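Local coordinates for protein glutathione peroxidase (Hypocrea jecorina, PDB 6VPD) that probably reduces hydroperoxides to alcohols using electrons from the dithiol of thioredoxin, as a thioredoxin-dependent member of the glutathione peroxidase family, at residues A[28-33]-A[46-51]; A[56-61]-A[65-70]; A[75-80]-A[181-186]; A[133-138]-A[156-161]. All blocks are in the same frame, centred on the assembly; numbering follows the deposited sequence.

Interaction 1. Residues A[28-33]-A[46-51]; sequences SFFDFK and QYKGKV
Tyr47 and Phe30 meet where Tyr47 CB packs 4.0 Å from Phe30 CE1, at the start of a type II beta turn that wraps round the phenyl ring. The Tyr47 carbonyl O stands obliquely to that ring and closes the turn by accepting from Lys50 N at 3.1 Å. Lys48 gives the central contact, a CH-pi interaction in which its CA lies 3.5 Å from the centroid of the Phe30 ring, 11° off the normal. Phe30 holds CG anti to its carbonyl carbon (chi1 -51°), which carries the ring to this backbone, while Phe29 CD2 lies against the opposite face, toward the rim. The aliphatic part of Lys48 continues past Phe30, ending in an exposed ammonium suited to the surface. Gly49 suits the next position, where phi is +77°, and puts its N over the face already used by Lys48. Lys50 O approaches in the ring plane, 3.5 Å from Phe30 CZ. Replacing Phe30 by an alanine would probably leave Lys48 CA and Tyr47 CB without this apolar partner and open a gap beneath the turn. The contact joins the loops flanking the N-terminal beta hairpin of a glutathione peroxidase, just before strand 51-58 of its thioredoxin fold.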
# COMPACT_ATOMS: atom_id res chain seq x y z
N SER A 28 -13.50 9.35 -23.24
CA SER A 28 -12.85 10.34 -22.42
C SER A 28 -13.50 10.30 -21.05
O SER A 28 -14.69 9.99 -20.91
CB SER A 28 -12.97 11.73 -22.99
OG SER A 28 -13.71 12.54 -22.09
N PHE A 29 -12.70 10.62 -20.04
CA PHE A 29 -13.19 10.65 -18.67
C PHE A 29 -14.44 11.50 -18.56
O PHE A 29 -15.37 11.16 -17.84
CB PHE A 29 -12.07 11.17 -17.76
CG PHE A 29 -12.48 11.46 -16.36
CD1 PHE A 29 -12.53 10.45 -15.40
CD2 PHE A 29 -12.77 12.75 -15.97
CE1 PHE A 29 -12.89 10.72 -14.08
CE2 PHE A 29 -13.13 13.03 -14.67
CZ PHE A 29 -13.18 12.01 -13.72
N PHE A 30 -14.49 12.60 -19.29
CA PHE A 30 -15.65 13.47 -19.16
C PHE A 30 -16.92 12.91 -19.84
O PHE A 30 -17.97 13.56 -19.77
CB PHE A 30 -15.31 14.86 -19.70
CG PHE A 30 -14.02 15.44 -19.13
CD1 PHE A 30 -13.96 15.90 -17.82
CD2 PHE A 30 -12.87 15.52 -19.91
CE1 PHE A 30 -12.77 16.43 -17.30
CE2 PHE A 30 -11.69 16.05 -19.40
CZ PHE A 30 -11.65 16.50 -18.10
N ASP A 31 -16.85 11.72 -20.46
CA ASP A 31 -18.05 11.03 -20.93
C ASP A 31 -18.87 10.41 -19.79
O ASP A 31 -20.01 10.01 -20.01
CB ASP A 31 -17.69 9.90 -21.93
CG ASP A 31 -17.11 10.43 -23.26
OD1 ASP A 31 -17.25 11.64 -23.51
OD2 ASP A 31 -16.52 9.64 -24.04
N PHE A 32 -18.31 10.32 -18.58
CA PHE A 32 -18.94 9.48 -17.57
C PHE A 32 -19.85 10.31 -16.66
O PHE A 32 -19.70 11.53 -16.54
CB PHE A 32 -17.90 8.76 -16.74
CG PHE A 32 -17.29 7.57 -17.41
CD1 PHE A 32 -16.17 7.71 -18.21
CD2 PHE A 32 -17.83 6.29 -17.22
CE1 PHE A 32 -15.61 6.60 -18.83
CE2 PHE A 32 -17.27 5.19 -17.83
CZ PHE A 32 -16.16 5.34 -18.63
N LYS A 33 -20.80 9.62 -16.04
CA LYS A 33 -21.67 10.17 -15.01
C LYS A 33 -21.46 9.36 -13.74
O LYS A 33 -21.22 8.15 -13.81
CB LYS A 33 -23.15 10.13 -15.42
CG LYS A 33 -23.50 10.89 -16.69
CD LYS A 33 -23.32 10.01 -17.93
CE LYS A 33 -23.59 10.81 -19.21
NZ LYS A 33 -23.84 9.92 -20.40
N GLN A 46 -19.11 18.45 -16.89
CA GLN A 46 -19.05 19.76 -16.25
C GLN A 46 -17.63 20.14 -15.88
O GLN A 46 -17.36 21.32 -15.64
CB GLN A 46 -19.92 19.79 -14.99
CG GLN A 46 -19.17 19.33 -13.73
CD GLN A 46 -19.99 19.47 -12.45
OE1 GLN A 46 -21.06 18.88 -12.32
NE2 GLN A 46 -19.48 20.25 -11.51
N TYR A 47 -16.72 19.16 -15.80
CA TYR A 47 -15.31 19.40 -15.53
C TYR A 47 -14.44 19.35 -16.79
O TYR A 47 -13.21 19.35 -16.68
CB TYR A 47 -14.79 18.38 -14.52
CG TYR A 47 -15.45 18.43 -13.15
CD1 TYR A 47 -15.25 19.53 -12.33
CD2 TYR A 47 -16.22 17.38 -12.67
CE1 TYR A 47 -15.83 19.60 -11.07
CE2 TYR A 47 -16.81 17.44 -11.40
CZ TYR A 47 -16.60 18.57 -10.60
OH TYR A 47 -17.14 18.68 -9.34
N LYS A 48 -15.05 19.32 -17.98
CA LYS A 48 -14.27 19.15 -19.20
C LYS A 48 -13.18 20.21 -19.32
O LYS A 48 -13.37 21.37 -18.93
CB LYS A 48 -15.20 19.20 -20.42
CG LYS A 48 -14.52 18.91 -21.75
CD LYS A 48 -15.51 18.77 -22.88
CE LYS A 48 -16.28 17.46 -22.80
NZ LYS A 48 -17.19 17.23 -23.98
N GLY A 49 -12.02 19.81 -19.83
CA GLY A 49 -10.93 20.75 -20.01
C GLY A 49 -10.17 21.11 -18.74
O GLY A 49 -9.32 22.01 -18.78
N LYS A 50 -10.46 20.44 -17.62
CA LYS A 50 -9.76 20.64 -16.37
C LYS A 50 -8.92 19.41 -16.04
O LYS A 50 -9.07 18.34 -16.64
CB LYS A 50 -10.74 20.93 -15.22
CG LYS A 50 -11.89 21.85 -15.57
CD LYS A 50 -11.43 23.29 -15.70
CE LYS A 50 -12.60 24.25 -15.59
NZ LYS A 50 -13.21 24.16 -14.25
N VAL A 51 -8.03 19.58 -15.06
CA VAL A 51 -7.19 18.49 -14.57
C VAL A 51 -7.87 17.92 -13.34
O VAL A 51 -8.20 18.67 -12.41
CB VAL A 51 -5.77 18.99 -14.26
CG1 VAL A 51 -4.91 17.89 -13.66
CG2 VAL A 51 -5.12 19.54 -15.53

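Interaction 2. Residues A[56-61]-A[65-70]; sequences NTASKC and YQYKNL
Tyr67 reaches from helix 64-80 to the end of strand 51-58, where Thr57 and Ala58 receive its outer half. The two backbones stay well apart, the CA atoms of Thr57 and Tyr67 being 8.6 Å from each other, and a long aromatic side chain suits a position that must span such a distance. Tyr67 CG is anti to its carbonyl carbon (chi1 -67°), a setting that directs the phenol across to the strand.

The apolar contact is small: Thr57 CG2 lies 4.0 Å from Tyr67 CE1, approaching the ring obliquely, with the two side chains crossing at about a right angle. Two further van der Waals contacts are made with the phenol oxygen, Thr57 CB being 3.9 Å from Tyr67 OH and Ala58 CB meeting the same oxygen at 3.9 Å. The short methyl of alanine fits here, since it points to the helix at the spot where the phenol ends.

Among polar atoms, Ala58 O comes within 3.2 Å of Tyr67 OH, but the angle is too poor for a hydrogen bond, so the strand and helix are joined here by van der Waals contact. Outside the pair, Phe155 meets the Tyr67 ring edge-to-face, while backbone bonds tie Thr57 to Phe90 and Ser59 to Cys92.

The segments are the end of the first strand and early turns of the helix in a beta-alpha-beta unit of the thioredoxin fold (strand 51-58, helix 64-80, strand 85-92), and the loop between strand and helix carries Cys61, the predicted active-site residue, as is usual for the peroxidatic cysteine of this family.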
# COMPACT_ATOMS: atom_id res chain seq x y z
N ASN A 56 -10.13 6.98 -4.58
CA ASN A 56 -11.09 6.19 -3.83
C ASN A 56 -10.78 6.32 -2.34
O ASN A 56 -9.69 5.95 -1.89
CB ASN A 56 -11.05 4.72 -4.24
CG ASN A 56 -9.68 4.16 -4.09
OD1 ASN A 56 -8.71 4.77 -4.56
ND2 ASN A 56 -9.57 3.01 -3.43
N THR A 57 -11.73 6.85 -1.60
CA THR A 57 -11.52 7.13 -0.19
C THR A 57 -12.11 6.02 0.66
O THR A 57 -12.93 5.21 0.21
CB THR A 57 -12.11 8.49 0.20
OG1 THR A 57 -13.45 8.59 -0.31
CG2 THR A 57 -11.27 9.60 -0.38
N ALA A 58 -11.64 5.97 1.91
CA ALA A 58 -12.16 5.03 2.89
C ALA A 58 -13.60 5.35 3.23
O ALA A 58 -13.97 6.51 3.41
CB ALA A 58 -11.31 5.10 4.16
N SER A 59 -14.42 4.31 3.31
CA SER A 59 -15.74 4.47 3.90
C SER A 59 -15.64 4.69 5.41
O SER A 59 -16.25 5.61 5.96
CB SER A 59 -16.61 3.25 3.57
OG SER A 59 -17.97 3.57 3.69
N LYS A 60 -14.82 3.88 6.10
CA LYS A 60 -14.56 4.06 7.52
C LYS A 60 -13.61 5.23 7.78
O LYS A 60 -12.72 5.53 6.97
CB LYS A 60 -13.95 2.78 8.11
CG LYS A 60 -13.46 2.89 9.57
CD LYS A 60 -13.64 1.59 10.37
CE LYS A 60 -12.31 1.09 10.93
NZ LYS A 60 -12.50 0.00 11.92
N CYS A 61 -13.80 5.89 8.92
CA CYS A 61 -12.86 6.93 9.35
C CYS A 61 -11.52 6.31 9.76
O CYS A 61 -11.31 5.10 9.67
CB CYS A 61 -13.45 7.73 10.51
SG CYS A 61 -15.22 8.08 10.41
N TYR A 65 -4.38 11.38 8.22
CA TYR A 65 -3.19 11.93 7.60
C TYR A 65 -3.20 11.78 6.09
O TYR A 65 -2.43 12.46 5.40
CB TYR A 65 -1.95 11.30 8.22
CG TYR A 65 -1.86 11.68 9.66
CD1 TYR A 65 -2.03 13.00 10.04
CD2 TYR A 65 -1.68 10.73 10.66
CE1 TYR A 65 -1.98 13.38 11.36
CE2 TYR A 65 -1.63 11.10 11.99
CZ TYR A 65 -1.78 12.43 12.34
OH TYR A 65 -1.74 12.82 13.66
N GLN A 66 -4.06 10.93 5.55
CA GLN A 66 -4.12 10.90 4.10
C GLN A 66 -5.13 11.89 3.55
O GLN A 66 -4.89 12.48 2.49
CB GLN A 66 -4.42 9.49 3.60
CG GLN A 66 -3.28 8.96 2.74
CD GLN A 66 -3.47 7.51 2.38
OE1 GLN A 66 -4.44 6.88 2.79
NE2 GLN A 66 -2.53 6.96 1.61
N TYR A 67 -6.26 12.10 4.25
CA TYR A 67 -7.13 13.23 3.90
C TYR A 67 -6.38 14.55 4.03
O TYR A 67 -6.53 15.43 3.18
CB TYR A 67 -8.37 13.25 4.79
CG TYR A 67 -9.31 12.10 4.58
CD1 TYR A 67 -10.27 12.14 3.57
CD2 TYR A 67 -9.26 10.98 5.41
CE1 TYR A 67 -11.15 11.08 3.38
CE2 TYR A 67 -10.14 9.93 5.23
CZ TYR A 67 -11.08 9.98 4.21
OH TYR A 67 -11.94 8.92 4.03
N LYS A 68 -5.61 14.71 5.10
CA LYS A 68 -4.86 15.95 5.29
C LYS A 68 -3.97 16.22 4.08
O LYS A 68 -4.00 17.31 3.51
CB LYS A 68 -4.04 15.89 6.58
CG LYS A 68 -4.86 16.00 7.87
CD LYS A 68 -3.93 15.90 9.10
CE LYS A 68 -4.63 16.28 10.40
NZ LYS A 68 -3.75 16.15 11.61
N ASN A 69 -3.19 15.21 3.66
CA ASN A 69 -2.28 15.39 2.53
C ASN A 69 -3.02 15.69 1.23
O ASN A 69 -2.55 16.51 0.43
CB ASN A 69 -1.41 14.14 2.37
CG ASN A 69 -0.36 14.03 3.45
OD1 ASN A 69 -0.19 12.97 4.06
ND2 ASN A 69 0.35 15.12 3.70
N LEU A 70 -4.15 15.03 1.00
CA LEU A 70 -4.93 15.31 -0.20
C LEU A 70 -5.64 16.65 -0.10
O LEU A 70 -5.78 17.36 -1.11
CB LEU A 70 -5.94 14.19 -0.50
CG LEU A 70 -5.30 12.94 -1.14
CD1 LEU A 70 -5.80 11.63 -0.55
CD2 LEU A 70 -5.46 12.98 -2.66

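Interaction 3. Residues A[75-80]-A[181-186]; sequences QAIKKE and DKIIEA
Across residues 75-80 and 181-186 the closest CA atoms are those of Ile77 and Ile184, 7.7 Å apart. The two short axes pass 11.4 Å from each other and run in nearly the same direction, crossing at -29°. Such a side-by-side pair is the helical layer covering one face of the sheet in the thioredoxin fold, and the wide spacing is bridged mainly by branched aliphatic side chains, with no hydrogen bond between the segments.

Ile77 does most of the bridging. With CG1 anti to the carbonyl carbon (chi1 -62°), its chain stretches toward the other helix and sets CD1 against two branches of Ile183: CG2 at 3.6 Å from Ile77 CD1, and Ile183 CD1 at 3.7 Å from the same atom. Isoleucine suits both places: the long branch of Ile77 spans the gap, and Ile183 receives its terminal methyl between CG2 and CD1. Phe85 of strand 85-92 touches Ile77 as well as Ile183, continuing this apolar seam down to the sheet. Ile184 meets Ile77 more loosely, through the CG1 atoms.

Toward solvent the seam ends at Glu80, whose chain bends at chi2 and crosses Ile184 at about a right angle. There Glu80 OE2 stands 3.8 Å from Ile184 CD1.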
# COMPACT_ATOMS: atom_id res chain seq x y z
N GLN A 75 -5.43 22.48 -1.69
CA GLN A 75 -5.35 23.90 -1.37
C GLN A 75 -4.22 24.56 -2.14
O GLN A 75 -4.41 25.61 -2.76
CB GLN A 75 -5.19 24.12 0.14
CG GLN A 75 -6.29 23.56 1.00
CD GLN A 75 -7.63 24.25 0.79
OE1 GLN A 75 -7.77 25.15 -0.04
NE2 GLN A 75 -8.63 23.83 1.56
N ALA A 76 -3.03 23.95 -2.10
CA ALA A 76 -1.86 24.44 -2.83
C ALA A 76 -2.23 24.79 -4.26
O ALA A 76 -2.32 25.97 -4.62
CB ALA A 76 -0.75 23.39 -2.80
N ILE A 77 -2.48 23.77 -5.09
CA ILE A 77 -2.76 23.99 -6.50
C ILE A 77 -3.97 24.89 -6.71
O ILE A 77 -4.06 25.60 -7.72
CB ILE A 77 -2.91 22.63 -7.19
CG1 ILE A 77 -1.59 21.86 -7.07
CG2 ILE A 77 -3.31 22.78 -8.65
CD1 ILE A 77 -1.76 20.38 -7.28
N LYS A 78 -4.93 24.90 -5.77
CA LYS A 78 -6.04 25.86 -5.88
C LYS A 78 -5.53 27.30 -5.87
O LYS A 78 -6.01 28.15 -6.64
CB LYS A 78 -7.05 25.64 -4.75
CG LYS A 78 -8.50 25.72 -5.19
CD LYS A 78 -9.45 25.26 -4.09
CE LYS A 78 -9.80 26.40 -3.16
NZ LYS A 78 -10.46 27.52 -3.91
N LYS A 79 -4.54 27.60 -5.01
CA LYS A 79 -3.96 28.94 -4.96
C LYS A 79 -3.26 29.28 -6.27
O LYS A 79 -3.61 30.25 -6.95
CB LYS A 79 -3.00 29.04 -3.78
CG LYS A 79 -3.64 28.81 -2.42
CD LYS A 79 -2.59 28.70 -1.30
CE LYS A 79 -3.25 28.61 0.09
NZ LYS A 79 -2.24 28.47 1.20
N GLU A 80 -2.25 28.48 -6.64
CA GLU A 80 -1.51 28.68 -7.88
C GLU A 80 -2.42 28.77 -9.11
O GLU A 80 -2.19 29.60 -10.00
CB GLU A 80 -0.52 27.53 -8.09
CG GLU A 80 0.42 27.29 -6.93
CD GLU A 80 1.85 27.12 -7.39
OE1 GLU A 80 2.57 28.14 -7.46
OE2 GLU A 80 2.26 25.97 -7.68
N ASP A 181 3.87 17.81 -9.18
CA ASP A 181 4.49 18.32 -10.39
C ASP A 181 3.89 17.72 -11.66
O ASP A 181 3.88 18.38 -12.70
CB ASP A 181 6.02 18.12 -10.34
CG ASP A 181 6.67 18.71 -9.05
OD1 ASP A 181 6.18 19.76 -8.54
OD2 ASP A 181 7.69 18.16 -8.56
N LYS A 182 3.36 16.49 -11.58
CA LYS A 182 2.58 15.95 -12.70
C LYS A 182 1.26 16.70 -12.88
O LYS A 182 0.82 16.91 -14.02
CB LYS A 182 2.32 14.46 -12.49
CG LYS A 182 3.53 13.59 -12.70
CD LYS A 182 3.83 13.33 -14.16
CE LYS A 182 2.56 13.04 -14.95
NZ LYS A 182 2.86 13.19 -16.40
N ILE A 183 0.61 17.08 -11.78
CA ILE A 183 -0.61 17.88 -11.88
C ILE A 183 -0.32 19.17 -12.61
O ILE A 183 -0.96 19.50 -13.62
CB ILE A 183 -1.21 18.15 -10.49
CG1 ILE A 183 -1.80 16.88 -9.90
CG2 ILE A 183 -2.31 19.20 -10.62
CD1 ILE A 183 -1.70 16.84 -8.41
N ILE A 184 0.66 19.92 -12.10
CA ILE A 184 0.96 21.26 -12.62
C ILE A 184 1.39 21.21 -14.09
O ILE A 184 1.02 22.10 -14.87
CB ILE A 184 2.01 21.90 -11.69
CG1 ILE A 184 1.32 22.35 -10.40
CG2 ILE A 184 2.76 23.04 -12.35
CD1 ILE A 184 2.26 22.54 -9.24
N GLU A 185 2.11 20.16 -14.51
CA GLU A 185 2.35 19.94 -15.93
C GLU A 185 1.05 19.70 -16.70
O GLU A 185 0.86 20.24 -17.79
CB GLU A 185 3.31 18.77 -16.13
CG GLU A 185 3.72 18.44 -17.60
CD GLU A 185 3.82 19.65 -18.57
OE1 GLU A 185 2.81 20.01 -19.22
OE2 GLU A 185 4.91 20.26 -18.69
N ALA A 186 0.14 18.89 -16.15
CA ALA A 186 -1.14 18.73 -16.83
C ALA A 186 -1.86 20.07 -16.94
O ALA A 186 -2.50 20.33 -17.97
CB ALA A 186 -2.02 17.70 -16.14

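Interaction 4. Residues A[133-138]-A[156-161]; sequences PLYKWL and EKFLIG
Tyr135 and Glu156 are linked by a water that lies 2.8 Å from Tyr135 OH and donates a hydrogen bond of 2.9 Å to Glu156 O. It sits in plane at the edges of both the Tyr135 and Phe158 rings, bridging a hydroxyl and a backbone carbonyl within a mostly apolar interface. Beside this water the two rings meet obliquely, their planes 79° apart, with Tyr135 CE1 3.8 Å from Phe158 CE1. Leu138 packs against both. Phe158 holds CG anti to its carbonyl carbon (chi1 -58°), which turns one ring face to Leu138 CB in a CH-pi contact, 3.9 Å from the centroid; Leu138 CD1 stands over the centre of the Tyr135 ring. The other branch, Leu138 CD2, reaches Ile160 CD1 at 3.8 Å; a forked leucine suits a place between so many partners. An alanine in place of Phe158 would probably deprive Leu138 CB and Tyr135 CE1 of the ring they pack on and open a gap between helix and strand. Strand alternation puts Phe158 and Ile160 on this side, while Leu159 faces helix 176-188. Through Tyr135 and Leu138, which also touch Val54, helix 133-141 covers one side of the central sheet, its segment running at 83° to strand 157-160, as expected of the crosswise helix on this face of the thioredoxin fold.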
# COMPACT_ATOMS: atom_id res chain seq x y z
N PRO A 133 -18.91 1.75 -13.69
CA PRO A 133 -18.32 1.78 -15.04
C PRO A 133 -17.13 2.71 -15.16
O PRO A 133 -16.18 2.39 -15.88
CB PRO A 133 -19.49 2.24 -15.93
CG PRO A 133 -20.71 1.79 -15.20
CD PRO A 133 -20.39 1.86 -13.72
N LEU A 134 -17.15 3.85 -14.45
CA LEU A 134 -16.00 4.75 -14.47
C LEU A 134 -14.71 4.03 -14.07
O LEU A 134 -13.68 4.17 -14.74
CB LEU A 134 -16.25 5.94 -13.54
CG LEU A 134 -14.99 6.80 -13.39
CD1 LEU A 134 -14.55 7.43 -14.73
CD2 LEU A 134 -15.11 7.83 -12.27
N TYR A 135 -14.74 3.27 -12.97
CA TYR A 135 -13.54 2.59 -12.51
C TYR A 135 -13.15 1.42 -13.41
O TYR A 135 -11.96 1.11 -13.52
CB TYR A 135 -13.70 2.11 -11.07
CG TYR A 135 -13.17 3.15 -10.13
CD1 TYR A 135 -11.84 3.14 -9.77
CD2 TYR A 135 -13.97 4.18 -9.69
CE1 TYR A 135 -11.33 4.11 -8.94
CE2 TYR A 135 -13.46 5.17 -8.85
CZ TYR A 135 -12.14 5.12 -8.48
OH TYR A 135 -11.62 6.09 -7.66
N LYS A 136 -14.12 0.76 -14.05
CA LYS A 136 -13.75 -0.22 -15.06
C LYS A 136 -12.92 0.42 -16.17
O LYS A 136 -11.91 -0.14 -16.62
CB LYS A 136 -15.00 -0.90 -15.61
CG LYS A 136 -15.66 -1.85 -14.62
CD LYS A 136 -16.77 -2.66 -15.26
CE LYS A 136 -17.58 -3.43 -14.18
NZ LYS A 136 -18.68 -4.25 -14.76
N TRP A 137 -13.29 1.64 -16.57
CA TRP A 137 -12.53 2.35 -17.59
C TRP A 137 -11.16 2.79 -17.07
O TRP A 137 -10.14 2.55 -17.72
CB TRP A 137 -13.34 3.53 -18.10
CG TRP A 137 -12.67 4.34 -19.15
CD1 TRP A 137 -12.60 4.07 -20.48
CD2 TRP A 137 -11.98 5.59 -18.95
NE1 TRP A 137 -11.92 5.07 -21.13
CE2 TRP A 137 -11.52 6.01 -20.21
CE3 TRP A 137 -11.73 6.39 -17.84
CZ2 TRP A 137 -10.82 7.20 -20.39
CZ3 TRP A 137 -11.02 7.55 -18.01
CH2 TRP A 137 -10.57 7.95 -19.27
N LEU A 138 -11.13 3.46 -15.90
CA LEU A 138 -9.85 3.91 -15.33
C LEU A 138 -8.84 2.78 -15.21
O LEU A 138 -7.65 2.97 -15.47
CB LEU A 138 -10.07 4.54 -13.94
CG LEU A 138 -10.70 5.93 -13.86
CD1 LEU A 138 -10.84 6.37 -12.42
CD2 LEU A 138 -9.94 6.97 -14.66
N GLU A 156 -5.76 4.76 -3.83
CA GLU A 156 -5.12 4.83 -5.13
C GLU A 156 -5.63 6.09 -5.84
O GLU A 156 -6.77 6.52 -5.62
CB GLU A 156 -5.38 3.56 -5.96
CG GLU A 156 -4.61 2.30 -5.48
CD GLU A 156 -4.15 1.36 -6.61
OE1 GLU A 156 -4.26 0.12 -6.45
OE2 GLU A 156 -3.64 1.83 -7.66
N LYS A 157 -4.76 6.71 -6.65
CA LYS A 157 -5.06 7.96 -7.34
C LYS A 157 -4.91 7.79 -8.85
O LYS A 157 -3.97 7.14 -9.32
CB LYS A 157 -4.13 9.09 -6.87
CG LYS A 157 -4.10 9.33 -5.39
CD LYS A 157 -2.92 8.64 -4.73
CE LYS A 157 -2.72 9.16 -3.31
NZ LYS A 157 -2.19 8.10 -2.38
N PHE A 158 -5.84 8.37 -9.62
CA PHE A 158 -5.70 8.53 -11.07
C PHE A 158 -5.74 10.01 -11.44
O PHE A 158 -6.58 10.76 -10.93
CB PHE A 158 -6.81 7.85 -11.85
CG PHE A 158 -6.94 6.39 -11.61
CD1 PHE A 158 -7.59 5.91 -10.48
CD2 PHE A 158 -6.50 5.47 -12.58
CE1 PHE A 158 -7.75 4.53 -10.29
CE2 PHE A 158 -6.66 4.09 -12.39
CZ PHE A 158 -7.28 3.63 -11.24
N LEU A 159 -4.87 10.41 -12.35
CA LEU A 159 -4.78 11.79 -12.81
C LEU A 159 -5.35 11.90 -14.22
O LEU A 159 -4.88 11.21 -15.13
CB LEU A 159 -3.34 12.26 -12.76
CG LEU A 159 -3.08 13.70 -13.17
CD1 LEU A 159 -3.88 14.63 -12.28
CD2 LEU A 159 -1.57 14.01 -13.13
N ILE A 160 -6.36 12.76 -14.40
CA ILE A 160 -7.01 13.00 -15.69
C ILE A 160 -6.48 14.30 -16.27
O ILE A 160 -6.64 15.37 -15.67
CB ILE A 160 -8.54 13.07 -15.56
CG1 ILE A 160 -9.16 11.92 -14.74
CG2 ILE A 160 -9.13 13.14 -16.96
CD1 ILE A 160 -8.80 10.54 -15.19
N GLY A 161 -5.89 14.23 -17.47
CA GLY A 161 -5.47 15.43 -18.17
C GLY A 161 -6.65 16.19 -18.76
O GLY A 161 -7.78 15.70 -18.82
O HOH W 1 -8.94 5.49 -7.29

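Overall arrangement
The four contacts follow the layers of a single thioredoxin fold. Interactions 1 and 2 come first along the chain, at opposite ends of strand 51-58, their centres about 23 Å apart. Interaction 2 and interaction 3 both use helix 64-80, with centres about 19 Å apart, and interaction 4 falls in sequence between the two halves of interaction 3. Strand 157-160 lies beside strand 51-58 in the sheet and separates the layers: Leu159 touches Lys182 and Ile183 of interaction 3, whereas residues 133-138 pack on the other face and touch Phe29 and Phe32 of interaction 1. Helices thus cover both faces of the sheet, while the predicted active-site loop lies at the interaction 2 end.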